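Local coordinates for protein guanylate kinase (Stenotrophomonas maltophilia, PDB 6WCT) that catalyses transfer of a phosphate from ATP to GMP, giving GDP and ADP, and so probably serves in the recycling of GMP, at residues A[56-59]-A[63-66]; A[79-82]-A[86-89]; A[92-97]-A[170-175]; A[126-131]-A[177-182]. All blocks are in the same frame, centred on the assembly; numbering follows the deposited sequence.

Contact 1 (A[56-59]-A[63-66]). With 5GP (guanosine-5'-monophosphate), chain E.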
loop_
_atom_site.group_PDB
_atom_site.type_symbol
_atom_site.label_atom_id
_atom_site.label_comp_id
_atom_site.label_asym_id
_atom_site.label_seq_id
_atom_site.Cartn_x
_atom_site.Cartn_y
_atom_site.Cartn_z
ATOM N N THR A 56 10.006 -10.149 27.140
ATOM C CA THR A 56 11.308 -9.504 27.231
ATOM C C THR A 56 11.907 -9.822 28.583
ATOM O O THR A 56 11.187 -9.951 29.576
ATOM C CB THR A 56 11.227 -7.980 27.061
ATOM O OG1 THR A 56 12.541 -7.432 27.013
ATOM C CG2 THR A 56 10.514 -7.351 28.253
ATOM N N SER A 57 13.233 -9.956 28.617
ATOM C CA SER A 57 13.935 -10.105 29.880
ATOM C C SER A 57 14.513 -8.791 30.375
ATOM O O SER A 57 15.161 -8.776 31.423
ATOM C CB SER A 57 15.040 -11.163 29.768
ATOM O OG SER A 57 16.067 -10.743 28.876
ATOM N N ARG A 58 14.321 -7.698 29.640
ATOM C CA ARG A 58 14.790 -6.411 30.126
ATOM C C ARG A 58 13.970 -5.978 31.339
ATOM O O ARG A 58 12.838 -6.427 31.557
ATOM C CB ARG A 58 14.743 -5.350 29.022
ATOM C CG ARG A 58 13.382 -4.712 28.737
ATOM C CD ARG A 58 13.634 -3.259 28.343
ATOM N NE ARG A 58 12.559 -2.593 27.610
ATOM C CZ ARG A 58 11.471 -2.095 28.185
ATOM N NH1 ARG A 58 11.293 -2.228 29.495
ATOM N NH2 ARG A 58 10.559 -1.470 27.455
ATOM N N ALA A 59 14.581 -5.136 32.165
ATOM C CA ALA A 59 13.922 -4.639 33.365
ATOM C C ALA A 59 12.766 -3.712 33.005
ATOM O O ALA A 59 12.806 -2.989 32.010
ATOM C CB ALA A 59 14.925 -3.914 34.269
ATOM N N GLY A 63 6.072 3.232 34.556
ATOM C CA GLY A 63 4.873 3.359 33.764
ATOM C C GLY A 63 4.476 2.098 33.035
ATOM O O GLY A 63 3.333 1.994 32.574
ATOM N N GLU A 64 5.397 1.153 32.888
ATOM C CA GLU A 64 5.105 -0.114 32.236
ATOM C C GLU A 64 4.366 -1.063 33.175
ATOM O O GLU A 64 4.600 -1.086 34.384
ATOM C CB GLU A 64 6.401 -0.737 31.733
ATOM C CG GLU A 64 6.901 -0.089 30.448
ATOM C CD GLU A 64 8.220 -0.653 30.002
ATOM O OE1 GLU A 64 8.885 -1.295 30.840
ATOM O OE2 GLU A 64 8.587 -0.475 28.825
ATOM N N VAL A 65 3.455 -1.839 32.597
ATOM C CA VAL A 65 2.636 -2.813 33.315
ATOM C C VAL A 65 2.952 -4.191 32.760
ATOM O O VAL A 65 2.861 -4.419 31.545
ATOM C CB VAL A 65 1.136 -2.503 33.201
ATOM C CG1 VAL A 65 0.314 -3.556 33.946
ATOM C CG2 VAL A 65 0.850 -1.113 33.750
ATOM N N ASN A 66 3.355 -5.096 33.634
ATOM C CA ASN A 66 3.620 -6.457 33.199
ATOM C C ASN A 66 2.312 -7.117 32.775
ATOM O O ASN A 66 1.309 -7.040 33.486
ATOM C CB ASN A 66 4.306 -7.219 34.324
ATOM C CG ASN A 66 4.823 -8.551 33.884
ATOM O OD1 ASN A 66 4.730 -8.905 32.711
ATOM N ND2 ASN A 66 5.434 -9.279 34.808
HETATM P P 5GP E . 11.894 -1.151 24.083
HETATM O O1P 5GP E . 10.481 -1.408 24.545
HETATM O O2P 5GP E . 12.354 0.303 24.180
HETATM O O3P 5GP E . 12.934 -2.041 24.716
HETATM O "O5'" 5GP E . 11.969 -1.558 22.564
HETATM C "C5'" 5GP E . 13.216 -1.809 21.947
HETATM C "C4'" 5GP E . 13.007 -2.403 20.588
HETATM O "O4'" 5GP E . 12.647 -3.801 20.735
HETATM C "C3'" 5GP E . 11.865 -1.754 19.781
HETATM O "O3'" 5GP E . 12.261 -1.580 18.427
HETATM C "C2'" 5GP E . 10.774 -2.814 19.815
HETATM O "O2'" 5GP E . 9.890 -2.791 18.717
HETATM C "C1'" 5GP E . 11.606 -4.082 19.843
HETATM N N9 5GP E . 10.874 -5.253 20.294
HETATM C C8 5GP E . 9.751 -5.258 21.079
HETATM N N7 5GP E . 9.185 -6.432 21.162
HETATM C C5 5GP E . 9.995 -7.256 20.397
HETATM C C6 5GP E . 9.868 -8.617 20.067
HETATM O O6 5GP E . 8.965 -9.373 20.420
HETATM N N1 5GP E . 10.877 -9.050 19.224
HETATM C C2 5GP E . 11.895 -8.262 18.746
HETATM N N2 5GP E . 12.775 -8.835 17.916
HETATM N N3 5GP E . 12.024 -6.975 19.054
HETATM C C4 5GP E . 11.048 -6.540 19.869
#
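In the phosphate-binding corner of the GMP site, Arg58 and Glu64 face each other across the loop between strands 55-56 and 71-72 and join in an end-on, two-pronged salt bridge. NH2 of Arg58 reaches OE2 of Glu64 at 2.6 Å, and NH1 of Arg58 reaches OE1 at 2.9 Å; both bonds are close to straight. Each carboxylate oxygen offers its syn lone pair, and the guanidinium and carboxylate planes lie only 7° apart. This corner belongs to the GMP-binding part of the guanylate kinase fold, where the other edge of the same guanidinium takes the substrate phosphate: NE of Arg58 donates to O3P of 5GP at 3.0 Å and NH2 to O1P at 2.9 Å. NH1 has a further acceptor in the carbonyl O of Ala59, 3.0 Å away. The arginine's bend at chi2 (146°) helps bring its end round to both anions, while Glu64 runs extended beyond CG. Five hydrogen bonds thus fix the rotation of the guanidinium, and Glu64 is a second-shell residue that probably helps to position Arg58 for the phosphate. Arg61 and Tyr70 also bind the phosphate end, and the backbone N of Arg61 donates to OE1 of Glu64.

Contact 2 (A[79-82]-A[86-89]); sequences EQMI and DFFE. With 5GP (guanosine-5'-monophosphate), chain E.
Helix 75-83 runs through 79-82, and the chain then doubles back so that CA of Asp86 lies 5.3 Å from CA of Met81. The return is tied by one backbone bond, Asp86 N to Met81 O at 3.0 Å, in a helix-to-strand connection that leads into strand 87-93, an outer strand of the mixed sheet carrying part of the GMP site. Phe87 begins that strand, and its ring packs obliquely against the helix. CE2 of Phe87 meets CB of Met81 at 3.5 Å, and CD2 lies 3.8 Å from CG1 of Ile82. The Met81 and Phe87 side chains cross at about a right angle; the bend of Met81 at chi3 (71°) brings CE to 3.8 Å from CZ of Phe87, and SD forms an oblique Met-aromatic contact 5.1 Å from the ring centroid. Phe78 stacks on Phe87, while Phe55 touches both Met81 and Phe87, extending this apolar packing onto strand 55-56. Asp86 stays at the margin, its OD2 beside CG of Met81. Farther along, the chain turns a corner and Glu89 reads the guanine through a pair of bonds: N2 of 5GP donates to OE2 of Glu89 at 3.0 Å, and N1 donates to OE1 at 2.8 Å.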
loop_
_atom_site.group_PDB
_atom_site.type_symbol
_atom_site.label_atom_id
_atom_site.label_comp_id
_atom_site.label_asym_id
_atom_site.label_seq_id
_atom_site.Cartn_x
_atom_site.Cartn_y
_atom_site.Cartn_z
ATOM N N GLU A 79 15.553 -17.550 28.251
ATOM C CA GLU A 79 16.439 -18.504 27.595
ATOM C C GLU A 79 15.909 -19.925 27.731
ATOM O O GLU A 79 16.113 -20.747 26.832
ATOM C CB GLU A 79 17.862 -18.379 28.143
ATOM C CG GLU A 79 18.551 -17.084 27.709
ATOM C CD GLU A 79 19.890 -16.848 28.393
ATOM O OE1 GLU A 79 20.518 -15.793 28.137
ATOM O OE2 GLU A 79 20.322 -17.722 29.176
ATOM N N GLN A 80 15.233 -20.229 28.846
ATOM C CA GLN A 80 14.489 -21.482 28.948
ATOM C C GLN A 80 13.434 -21.569 27.852
ATOM O O GLN A 80 13.181 -22.645 27.300
ATOM C CB GLN A 80 13.827 -21.600 30.324
ATOM C CG GLN A 80 12.921 -22.826 30.486
ATOM C CD GLN A 80 12.265 -22.913 31.858
ATOM O OE1 GLN A 80 12.804 -22.426 32.851
ATOM N NE2 GLN A 80 11.083 -23.521 31.911
ATOM N N MET A 81 12.772 -20.453 27.558
ATOM C CA MET A 81 11.783 -20.453 26.492
ATOM C C MET A 81 12.433 -20.518 25.116
ATOM O O MET A 81 11.840 -21.070 24.186
ATOM C CB MET A 81 10.888 -19.219 26.605
ATOM C CG MET A 81 9.950 -19.263 27.804
ATOM S SD MET A 81 9.085 -17.701 28.001
ATOM C CE MET A 81 7.966 -17.746 26.599
ATOM N N ILE A 82 13.618 -19.919 24.947
ATOM C CA ILE A 82 14.355 -20.086 23.696
ATOM C C ILE A 82 14.642 -21.561 23.456
ATOM O O ILE A 82 14.289 -22.119 22.410
ATOM C CB ILE A 82 15.655 -19.258 23.709
ATOM C CG1 ILE A 82 15.379 -17.748 23.715
ATOM C CG2 ILE A 82 16.569 -19.655 22.535
ATOM C CD1 ILE A 82 16.659 -16.902 23.766
ATOM N N ASP A 86 9.859 -21.967 22.175
ATOM C CA ASP A 86 8.611 -21.233 22.363
ATOM C C ASP A 86 8.478 -19.996 21.470
ATOM O O ASP A 86 7.363 -19.498 21.293
ATOM C CB ASP A 86 8.483 -20.794 23.828
ATOM C CG ASP A 86 8.431 -21.975 24.800
ATOM O OD1 ASP A 86 7.960 -23.064 24.409
ATOM O OD2 ASP A 86 8.881 -21.816 25.955
ATOM N N PHE A 87 9.561 -19.492 20.887
ATOM C CA PHE A 87 9.506 -18.205 20.196
ATOM C C PHE A 87 9.391 -18.354 18.681
ATOM O O PHE A 87 10.196 -19.048 18.050
ATOM C CB PHE A 87 10.724 -17.359 20.555
ATOM C CG PHE A 87 10.692 -16.865 21.961
ATOM C CD1 PHE A 87 9.682 -16.024 22.389
ATOM C CD2 PHE A 87 11.663 -17.269 22.866
ATOM C CE1 PHE A 87 9.647 -15.580 23.691
ATOM C CE2 PHE A 87 11.634 -16.833 24.165
ATOM C CZ PHE A 87 10.620 -15.990 24.586
ATOM N N PHE A 88 8.397 -17.671 18.110
ATOM C CA PHE A 88 8.288 -17.525 16.660
ATOM C C PHE A 88 9.515 -16.816 16.088
ATOM O O PHE A 88 10.101 -17.253 15.090
ATOM C CB PHE A 88 6.993 -16.761 16.354
ATOM C CG PHE A 88 6.739 -16.504 14.900
ATOM C CD1 PHE A 88 6.421 -17.536 14.037
ATOM C CD2 PHE A 88 6.751 -15.203 14.410
ATOM C CE1 PHE A 88 6.167 -17.281 12.696
ATOM C CE2 PHE A 88 6.491 -14.938 13.076
ATOM C CZ PHE A 88 6.200 -15.978 12.215
ATOM N N GLU A 89 9.907 -15.716 16.715
ATOM C CA GLU A 89 11.164 -15.034 16.477
ATOM C C GLU A 89 11.626 -14.490 17.814
ATOM O O GLU A 89 10.818 -14.231 18.712
ATOM C CB GLU A 89 11.044 -13.885 15.451
ATOM C CG GLU A 89 10.091 -12.725 15.847
ATOM C CD GLU A 89 10.647 -11.761 16.909
ATOM O OE1 GLU A 89 9.856 -11.240 17.736
ATOM O OE2 GLU A 89 11.865 -11.521 16.933
HETATM P P 5GP E . 11.894 -1.151 24.083
HETATM O O1P 5GP E . 10.481 -1.408 24.545
HETATM O O2P 5GP E . 12.354 0.303 24.180
HETATM O O3P 5GP E . 12.934 -2.041 24.716
HETATM O "O5'" 5GP E . 11.969 -1.558 22.564
HETATM C "C5'" 5GP E . 13.216 -1.809 21.947
HETATM C "C4'" 5GP E . 13.007 -2.403 20.588
HETATM O "O4'" 5GP E . 12.647 -3.801 20.735
HETATM C "C3'" 5GP E . 11.865 -1.754 19.781
HETATM O "O3'" 5GP E . 12.261 -1.580 18.427
HETATM C "C2'" 5GP E . 10.774 -2.814 19.815
HETATM O "O2'" 5GP E . 9.890 -2.791 18.717
HETATM C "C1'" 5GP E . 11.606 -4.082 19.843
HETATM N N9 5GP E . 10.874 -5.253 20.294
HETATM C C8 5GP E . 9.751 -5.258 21.079
HETATM N N7 5GP E . 9.185 -6.432 21.162
HETATM C C5 5GP E . 9.995 -7.256 20.397
HETATM C C6 5GP E . 9.868 -8.617 20.067
HETATM O O6 5GP E . 8.965 -9.373 20.420
HETATM N N1 5GP E . 10.877 -9.050 19.224
HETATM C C2 5GP E . 11.895 -8.262 18.746
HETATM N N2 5GP E . 12.775 -8.835 17.916
HETATM N N3 5GP E . 12.024 -6.975 19.054
HETATM C C4 5GP E . 11.048 -6.540 19.869
#

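Contact 3 (A[92-97]-A[170-175]). With 5GP (guanosine-5'-monophosphate), chain E.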
loop_
_atom_site.group_PDB
_atom_site.type_symbol
_atom_site.label_atom_id
_atom_site.label_comp_id
_atom_site.label_asym_id
_atom_site.label_seq_id
_atom_site.Cartn_x
_atom_site.Cartn_y
_atom_site.Cartn_z
ATOM N N TRP A 92 18.295 -10.571 20.468
ATOM C CA TRP A 92 19.016 -9.825 21.482
ATOM C C TRP A 92 18.939 -8.368 21.070
ATOM O O TRP A 92 19.565 -7.960 20.087
ATOM C CB TRP A 92 20.456 -10.327 21.561
ATOM C CG TRP A 92 21.289 -9.810 22.699
ATOM C CD1 TRP A 92 22.285 -8.886 22.626
ATOM C CD2 TRP A 92 21.204 -10.203 24.081
ATOM N NE1 TRP A 92 22.830 -8.677 23.875
ATOM C CE2 TRP A 92 22.181 -9.470 24.785
ATOM C CE3 TRP A 92 20.389 -11.094 24.790
ATOM C CZ2 TRP A 92 22.373 -9.604 26.165
ATOM C CZ3 TRP A 92 20.582 -11.227 26.163
ATOM C CH2 TRP A 92 21.567 -10.485 26.832
ATOM N N VAL A 93 18.157 -7.586 21.797
ATOM C CA VAL A 93 17.845 -6.223 21.395
ATOM C C VAL A 93 18.404 -5.321 22.476
ATOM O O VAL A 93 17.917 -5.326 23.615
ATOM C CB VAL A 93 16.331 -6.012 21.224
ATOM C CG1 VAL A 93 16.019 -4.561 20.872
ATOM C CG2 VAL A 93 15.780 -6.963 20.179
ATOM N N HIS A 94 19.441 -4.561 22.125
ATOM C CA HIS A 94 20.020 -3.565 23.020
ATOM C C HIS A 94 20.394 -4.172 24.374
ATOM O O HIS A 94 20.198 -3.568 25.429
ATOM C CB HIS A 94 19.046 -2.402 23.157
ATOM C CG HIS A 94 18.606 -1.871 21.828
ATOM N ND1 HIS A 94 19.411 -1.933 20.708
ATOM C CD2 HIS A 94 17.427 -1.344 21.418
ATOM C CE1 HIS A 94 18.764 -1.422 19.676
ATOM N NE2 HIS A 94 17.557 -1.058 20.079
ATOM N N GLY A 95 20.978 -5.371 24.330
ATOM C CA GLY A 95 21.467 -6.060 25.514
ATOM C C GLY A 95 20.441 -6.786 26.361
ATOM O O GLY A 95 20.741 -7.133 27.508
ATOM N N ASP A 96 19.256 -7.072 25.821
ATOM C CA ASP A 96 18.279 -7.910 26.504
ATOM C C ASP A 96 17.521 -8.714 25.461
ATOM O O ASP A 96 17.524 -8.385 24.276
ATOM C CB ASP A 96 17.293 -7.083 27.339
ATOM C CG ASP A 96 17.918 -6.508 28.600
ATOM O OD1 ASP A 96 18.177 -7.274 29.564
ATOM O OD2 ASP A 96 18.152 -5.274 28.616
ATOM N N TRP A 97 16.864 -9.771 25.921
ATOM C CA TRP A 97 16.050 -10.608 25.052
ATOM C C TRP A 97 14.694 -9.968 24.753
ATOM O O TRP A 97 14.049 -9.396 25.633
ATOM C CB TRP A 97 15.818 -11.964 25.703
ATOM C CG TRP A 97 17.031 -12.827 25.777
ATOM C CD1 TRP A 97 17.647 -13.281 26.912
ATOM C CD2 TRP A 97 17.780 -13.349 24.678
ATOM N NE1 TRP A 97 18.731 -14.050 26.584
ATOM C CE2 TRP A 97 18.837 -14.109 25.218
ATOM C CE3 TRP A 97 17.664 -13.246 23.288
ATOM C CZ2 TRP A 97 19.774 -14.761 24.417
ATOM C CZ3 TRP A 97 18.591 -13.894 22.494
ATOM C CH2 TRP A 97 19.634 -14.643 23.061
ATOM N N ARG A 170 19.174 5.143 16.840
ATOM C CA ARG A 170 19.835 5.295 15.550
ATOM C C ARG A 170 20.244 3.940 14.980
ATOM O O ARG A 170 20.120 3.699 13.773
ATOM C CB ARG A 170 21.065 6.181 15.702
ATOM C CG ARG A 170 21.769 6.523 14.391
ATOM C CD ARG A 170 23.078 7.241 14.665
ATOM N NE ARG A 170 24.105 6.261 15.008
ATOM C CZ ARG A 170 24.929 5.689 14.136
ATOM N NH1 ARG A 170 24.888 6.011 12.841
ATOM N NH2 ARG A 170 25.805 4.790 14.569
ATOM N N ASP A 171 20.728 3.037 15.838
ATOM C CA ASP A 171 21.061 1.688 15.388
ATOM C C ASP A 171 19.857 0.998 14.767
ATOM O O ASP A 171 19.997 0.279 13.774
ATOM C CB ASP A 171 21.619 0.855 16.540
ATOM C CG ASP A 171 22.990 1.340 17.011
ATOM O OD1 ASP A 171 23.753 1.894 16.192
ATOM O OD2 ASP A 171 23.301 1.162 18.203
ATOM N N GLU A 172 18.661 1.182 15.347
ATOM C CA GLU A 172 17.479 0.555 14.760
ATOM C C GLU A 172 17.134 1.206 13.429
ATOM O O GLU A 172 16.809 0.510 12.464
ATOM C CB GLU A 172 16.281 0.600 15.725
ATOM C CG GLU A 172 16.347 -0.377 16.920
ATOM C CD GLU A 172 15.130 -0.268 17.859
ATOM O OE1 GLU A 172 14.030 0.062 17.361
ATOM O OE2 GLU A 172 15.268 -0.496 19.093
ATOM N N MET A 173 17.210 2.538 13.360
ATOM C CA MET A 173 16.842 3.272 12.158
ATOM C C MET A 173 17.788 3.020 10.989
ATOM O O MET A 173 17.381 3.215 9.837
ATOM C CB MET A 173 16.765 4.780 12.455
ATOM C CG MET A 173 15.633 5.149 13.400
ATOM S SD MET A 173 15.430 6.943 13.584
ATOM C CE MET A 173 16.887 7.380 14.537
ATOM N N LEU A 174 19.025 2.577 11.250
ATOM C CA LEU A 174 19.953 2.258 10.165
ATOM C C LEU A 174 19.411 1.170 9.246
ATOM O O LEU A 174 19.863 1.062 8.099
ATOM C CB LEU A 174 21.299 1.794 10.724
ATOM C CG LEU A 174 22.326 2.792 11.254
ATOM C CD1 LEU A 174 23.444 2.015 11.941
ATOM C CD2 LEU A 174 22.874 3.662 10.113
ATOM N N HIS A 175 18.453 0.365 9.723
ATOM C CA HIS A 175 17.888 -0.753 8.976
ATOM C C HIS A 175 16.528 -0.440 8.382
ATOM O O HIS A 175 15.798 -1.371 8.032
ATOM C CB HIS A 175 17.783 -1.987 9.870
ATOM C CG HIS A 175 19.102 -2.583 10.250
ATOM N ND1 HIS A 175 19.711 -3.572 9.513
ATOM C CD2 HIS A 175 19.958 -2.281 11.252
ATOM C CE1 HIS A 175 20.862 -3.892 10.073
ATOM N NE2 HIS A 175 21.043 -3.112 11.122
HETATM P P 5GP E . 11.894 -1.151 24.083
HETATM O O1P 5GP E . 10.481 -1.408 24.545
HETATM O O2P 5GP E . 12.354 0.303 24.180
HETATM O O3P 5GP E . 12.934 -2.041 24.716
HETATM O "O5'" 5GP E . 11.969 -1.558 22.564
HETATM C "C5'" 5GP E . 13.216 -1.809 21.947
HETATM C "C4'" 5GP E . 13.007 -2.403 20.588
HETATM O "O4'" 5GP E . 12.647 -3.801 20.735
HETATM C "C3'" 5GP E . 11.865 -1.754 19.781
HETATM O "O3'" 5GP E . 12.261 -1.580 18.427
HETATM C "C2'" 5GP E . 10.774 -2.814 19.815
HETATM O "O2'" 5GP E . 9.890 -2.791 18.717
HETATM C "C1'" 5GP E . 11.606 -4.082 19.843
HETATM N N9 5GP E . 10.874 -5.253 20.294
HETATM C C8 5GP E . 9.751 -5.258 21.079
HETATM N N7 5GP E . 9.185 -6.432 21.162
HETATM C C5 5GP E . 9.995 -7.256 20.397
HETATM C C6 5GP E . 9.868 -8.617 20.067
HETATM O O6 5GP E . 8.965 -9.373 20.420
HETATM N N1 5GP E . 10.877 -9.050 19.224
HETATM C C2 5GP E . 11.895 -8.262 18.746
HETATM N N2 5GP E . 12.775 -8.835 17.916
HETATM N N3 5GP E . 12.024 -6.975 19.054
HETATM C C4 5GP E . 11.048 -6.540 19.869
#
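His94 and Glu172 meet beside the ribose of GMP, joining the type I' beta turn of a hairpin, Val93 to Asp96, to helix 159-173. The tight part is a single His-carboxylate hydrogen bond: NE2 of His94 donates to OE2 of Glu172 at 2.6 Å, with an N-H...O angle of 149°. The oxygen receives it on its anti lone pair, and ring and carboxylate lie nearly coplanar, 9° apart. Glu172, extended beyond CG (chi2 179°), thus brings one oxygen to the histidine and the other to the nucleotide. Around this point the two backbones stay well separated, 9.3 Å between CA of His94 and CA of Asp171, and His94 sits on an exposed turn. Towards the ligand the packing closes again, where Val93 lines the sugar with CG1 3.5 Å from O4' of 5GP. Met173 and Leu174 pack on Leu221 of the second subunit. The ribose itself is held by O3' of 5GP, which donates to OE1 of Glu172 at 2.6 Å.

Contact 4 (A[126-131]-A[177-182]); sequences QVRQLV and NEFDYV
Arg128 of helix 121-130 reaches Phe179, just ahead of strand 181-184, in a cation-pi contact. Its CZ lies 4.6 Å from the ring centroid and only 5° off the ring normal, but the guanidinium stands almost upright on the ring (planes 87° apart), so that NH1 points in over the centre. The arginine, extended at chi2 (-178°) and on to NE, spans the gap between backbones. The carbonyl O of Glu178 lies over one guanidinium face, 3.1 Å from NH1, at an angle too poor for a hydrogen bond. Two waters add polar links in the guanidinium plane: one accepts from NH2 of Arg128 at 2.7 Å and donates to OE1 of Glu178 at 2.6 Å; the other accepts from NE at 2.6 Å and donates to OD2 of Asp180. OE2 of Glu178 is bonded to His175. Beside strand 135-140 of this P-loop kinase fold, Arg128 thus touches the Phe179 face and the Glu178 carbonyl directly but meets both carboxylates through waters, without direct salt bridges; their charges probably still favour its position.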
loop_
_atom_site.group_PDB
_atom_site.type_symbol
_atom_site.label_atom_id
_atom_site.label_comp_id
_atom_site.label_asym_id
_atom_site.label_seq_id
_atom_site.Cartn_x
_atom_site.Cartn_y
_atom_site.Cartn_z
ATOM N N GLN A 126 13.905 -12.256 10.690
ATOM C CA GLN A 126 13.517 -13.646 10.943
ATOM C C GLN A 126 12.098 -13.901 10.463
ATOM O O GLN A 126 11.808 -14.960 9.902
ATOM C CB GLN A 126 13.652 -14.013 12.421
ATOM C CG GLN A 126 15.052 -13.872 12.982
ATOM C CD GLN A 126 15.087 -14.014 14.495
ATOM O OE1 GLN A 126 14.360 -14.829 15.071
ATOM N NE2 GLN A 126 15.952 -13.235 15.145
ATOM N N VAL A 127 11.194 -12.942 10.672
ATOM C CA VAL A 127 9.810 -13.153 10.263
ATOM C C VAL A 127 9.704 -13.207 8.748
ATOM O O VAL A 127 8.980 -14.048 8.200
ATOM C CB VAL A 127 8.883 -12.067 10.850
ATOM C CG1 VAL A 127 7.487 -12.228 10.288
ATOM C CG2 VAL A 127 8.833 -12.154 12.371
ATOM N N ARG A 128 10.444 -12.335 8.044
ATOM C CA ARG A 128 10.370 -12.308 6.583
ATOM C C ARG A 128 10.743 -13.657 5.983
ATOM O O ARG A 128 10.148 -14.083 4.986
ATOM C CB ARG A 128 11.274 -11.209 6.014
ATOM C CG ARG A 128 10.614 -9.829 5.930
ATOM C CD ARG A 128 11.521 -8.742 5.323
ATOM N NE ARG A 128 11.145 -7.413 5.842
ATOM C CZ ARG A 128 11.804 -6.762 6.795
ATOM N NH1 ARG A 128 11.376 -5.573 7.232
ATOM N NH2 ARG A 128 12.886 -7.303 7.336
ATOM N N GLN A 129 11.728 -14.344 6.571
ATOM C CA GLN A 129 12.129 -15.656 6.060
ATOM C C GLN A 129 11.118 -16.732 6.423
ATOM O O GLN A 129 11.054 -17.760 5.741
ATOM C CB GLN A 129 13.517 -16.037 6.581
ATOM N N LEU A 130 10.343 -16.517 7.492
ATOM C CA LEU A 130 9.342 -17.486 7.915
ATOM C C LEU A 130 8.049 -17.274 7.129
ATOM O O LEU A 130 7.438 -18.234 6.652
ATOM C CB LEU A 130 9.099 -17.354 9.425
ATOM C CG LEU A 130 10.195 -17.821 10.392
ATOM C CD1 LEU A 130 9.866 -17.384 11.809
ATOM C CD2 LEU A 130 10.415 -19.321 10.348
ATOM N N VAL A 131 7.589 -16.027 7.017
ATOM C CA VAL A 131 6.344 -15.742 6.305
ATOM C C VAL A 131 6.649 -14.782 5.159
ATOM O O VAL A 131 6.899 -13.588 5.394
ATOM C CB VAL A 131 5.276 -15.168 7.249
ATOM C CG1 VAL A 131 4.004 -14.861 6.474
ATOM C CG2 VAL A 131 5.009 -16.134 8.415
ATOM N N ASN A 177 15.711 0.632 5.598
ATOM C CA ASN A 177 15.581 0.276 4.191
ATOM C C ASN A 177 15.053 -1.134 3.977
ATOM O O ASN A 177 14.684 -1.464 2.850
ATOM C CB ASN A 177 16.920 0.429 3.469
ATOM C CG ASN A 177 16.760 0.543 1.993
ATOM O OD1 ASN A 177 16.126 1.462 1.499
ATOM N ND2 ASN A 177 17.324 -0.419 1.261
ATOM N N GLU A 178 15.000 -1.972 5.008
ATOM C CA GLU A 178 14.505 -3.330 4.833
ATOM C C GLU A 178 12.979 -3.414 4.784
ATOM O O GLU A 178 12.442 -4.497 4.519
ATOM C CB GLU A 178 15.061 -4.215 5.952
ATOM C CG GLU A 178 16.570 -4.319 5.874
ATOM C CD GLU A 178 17.230 -4.655 7.187
ATOM O OE1 GLU A 178 16.531 -5.120 8.102
ATOM O OE2 GLU A 178 18.467 -4.463 7.295
ATOM N N PHE A 179 12.282 -2.297 4.971
ATOM C CA PHE A 179 10.841 -2.275 5.148
ATOM C C PHE A 179 10.125 -1.778 3.892
ATOM O O PHE A 179 10.683 -1.021 3.091
ATOM C CB PHE A 179 10.495 -1.425 6.379
ATOM C CG PHE A 179 10.929 -2.072 7.679
ATOM C CD1 PHE A 179 12.267 -2.073 8.059
ATOM C CD2 PHE A 179 10.020 -2.729 8.483
ATOM C CE1 PHE A 179 12.681 -2.692 9.232
ATOM C CE2 PHE A 179 10.426 -3.356 9.674
ATOM C CZ PHE A 179 11.755 -3.341 10.040
ATOM N N ASP A 180 8.880 -2.249 3.700
ATOM C CA ASP A 180 8.161 -1.903 2.466
ATOM C C ASP A 180 7.706 -0.446 2.466
ATOM O O ASP A 180 7.699 0.216 1.417
ATOM C CB ASP A 180 6.951 -2.805 2.281
ATOM C CG ASP A 180 7.329 -4.289 2.277
ATOM O OD1 ASP A 180 8.175 -4.671 1.444
ATOM O OD2 ASP A 180 6.758 -5.055 3.083
ATOM N N TYR A 181 7.284 0.050 3.618
ATOM C CA TYR A 181 6.695 1.383 3.732
ATOM C C TYR A 181 7.421 2.142 4.820
ATOM O O TYR A 181 7.995 1.545 5.734
ATOM C CB TYR A 181 5.200 1.340 4.090
ATOM C CG TYR A 181 4.386 0.628 3.060
ATOM C CD1 TYR A 181 3.867 1.304 1.962
ATOM C CD2 TYR A 181 4.160 -0.730 3.168
ATOM C CE1 TYR A 181 3.130 0.629 0.996
ATOM C CE2 TYR A 181 3.430 -1.403 2.232
ATOM C CZ TYR A 181 2.912 -0.730 1.149
ATOM O OH TYR A 181 2.199 -1.450 0.221
ATOM N N VAL A 182 7.404 3.469 4.698
ATOM C CA VAL A 182 8.004 4.347 5.683
ATOM C C VAL A 182 6.982 5.423 5.990
ATOM O O VAL A 182 6.424 6.019 5.066
ATOM C CB VAL A 182 9.330 4.945 5.175
ATOM C CG1 VAL A 182 9.872 5.965 6.154
ATOM C CG2 VAL A 182 10.368 3.804 4.953
HETATM O O HOH W 1 14.324 -5.910 9.174
HETATM O O HOH W 2 9.266 -6.789 4.141
#

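GMP unites three of the four contacts: contact 1 takes its phosphate, contact 3 its ribose and contact 2, through Glu89, its guanine. The centres of contacts 1, 2 and 3 lie about 17 to 18 Å apart, yet contact 3 touches the other two through Trp97, whose carbonyl O is 2.8 Å from Thr56 OG1 and whose NE1 is 2.9 Å from Glu79 OE1. Contact 4 belongs to the parallel core; its Phe179 side chain stays about 9 Å from the nucleotide between nearest atoms. It still abuts contact 2, with Val127 CG2 3.7 Å from Glu89 CG behind the guanine-binding carboxylate. Contacts 3 and 4 adjoin in sequence, and both reach the second subunit.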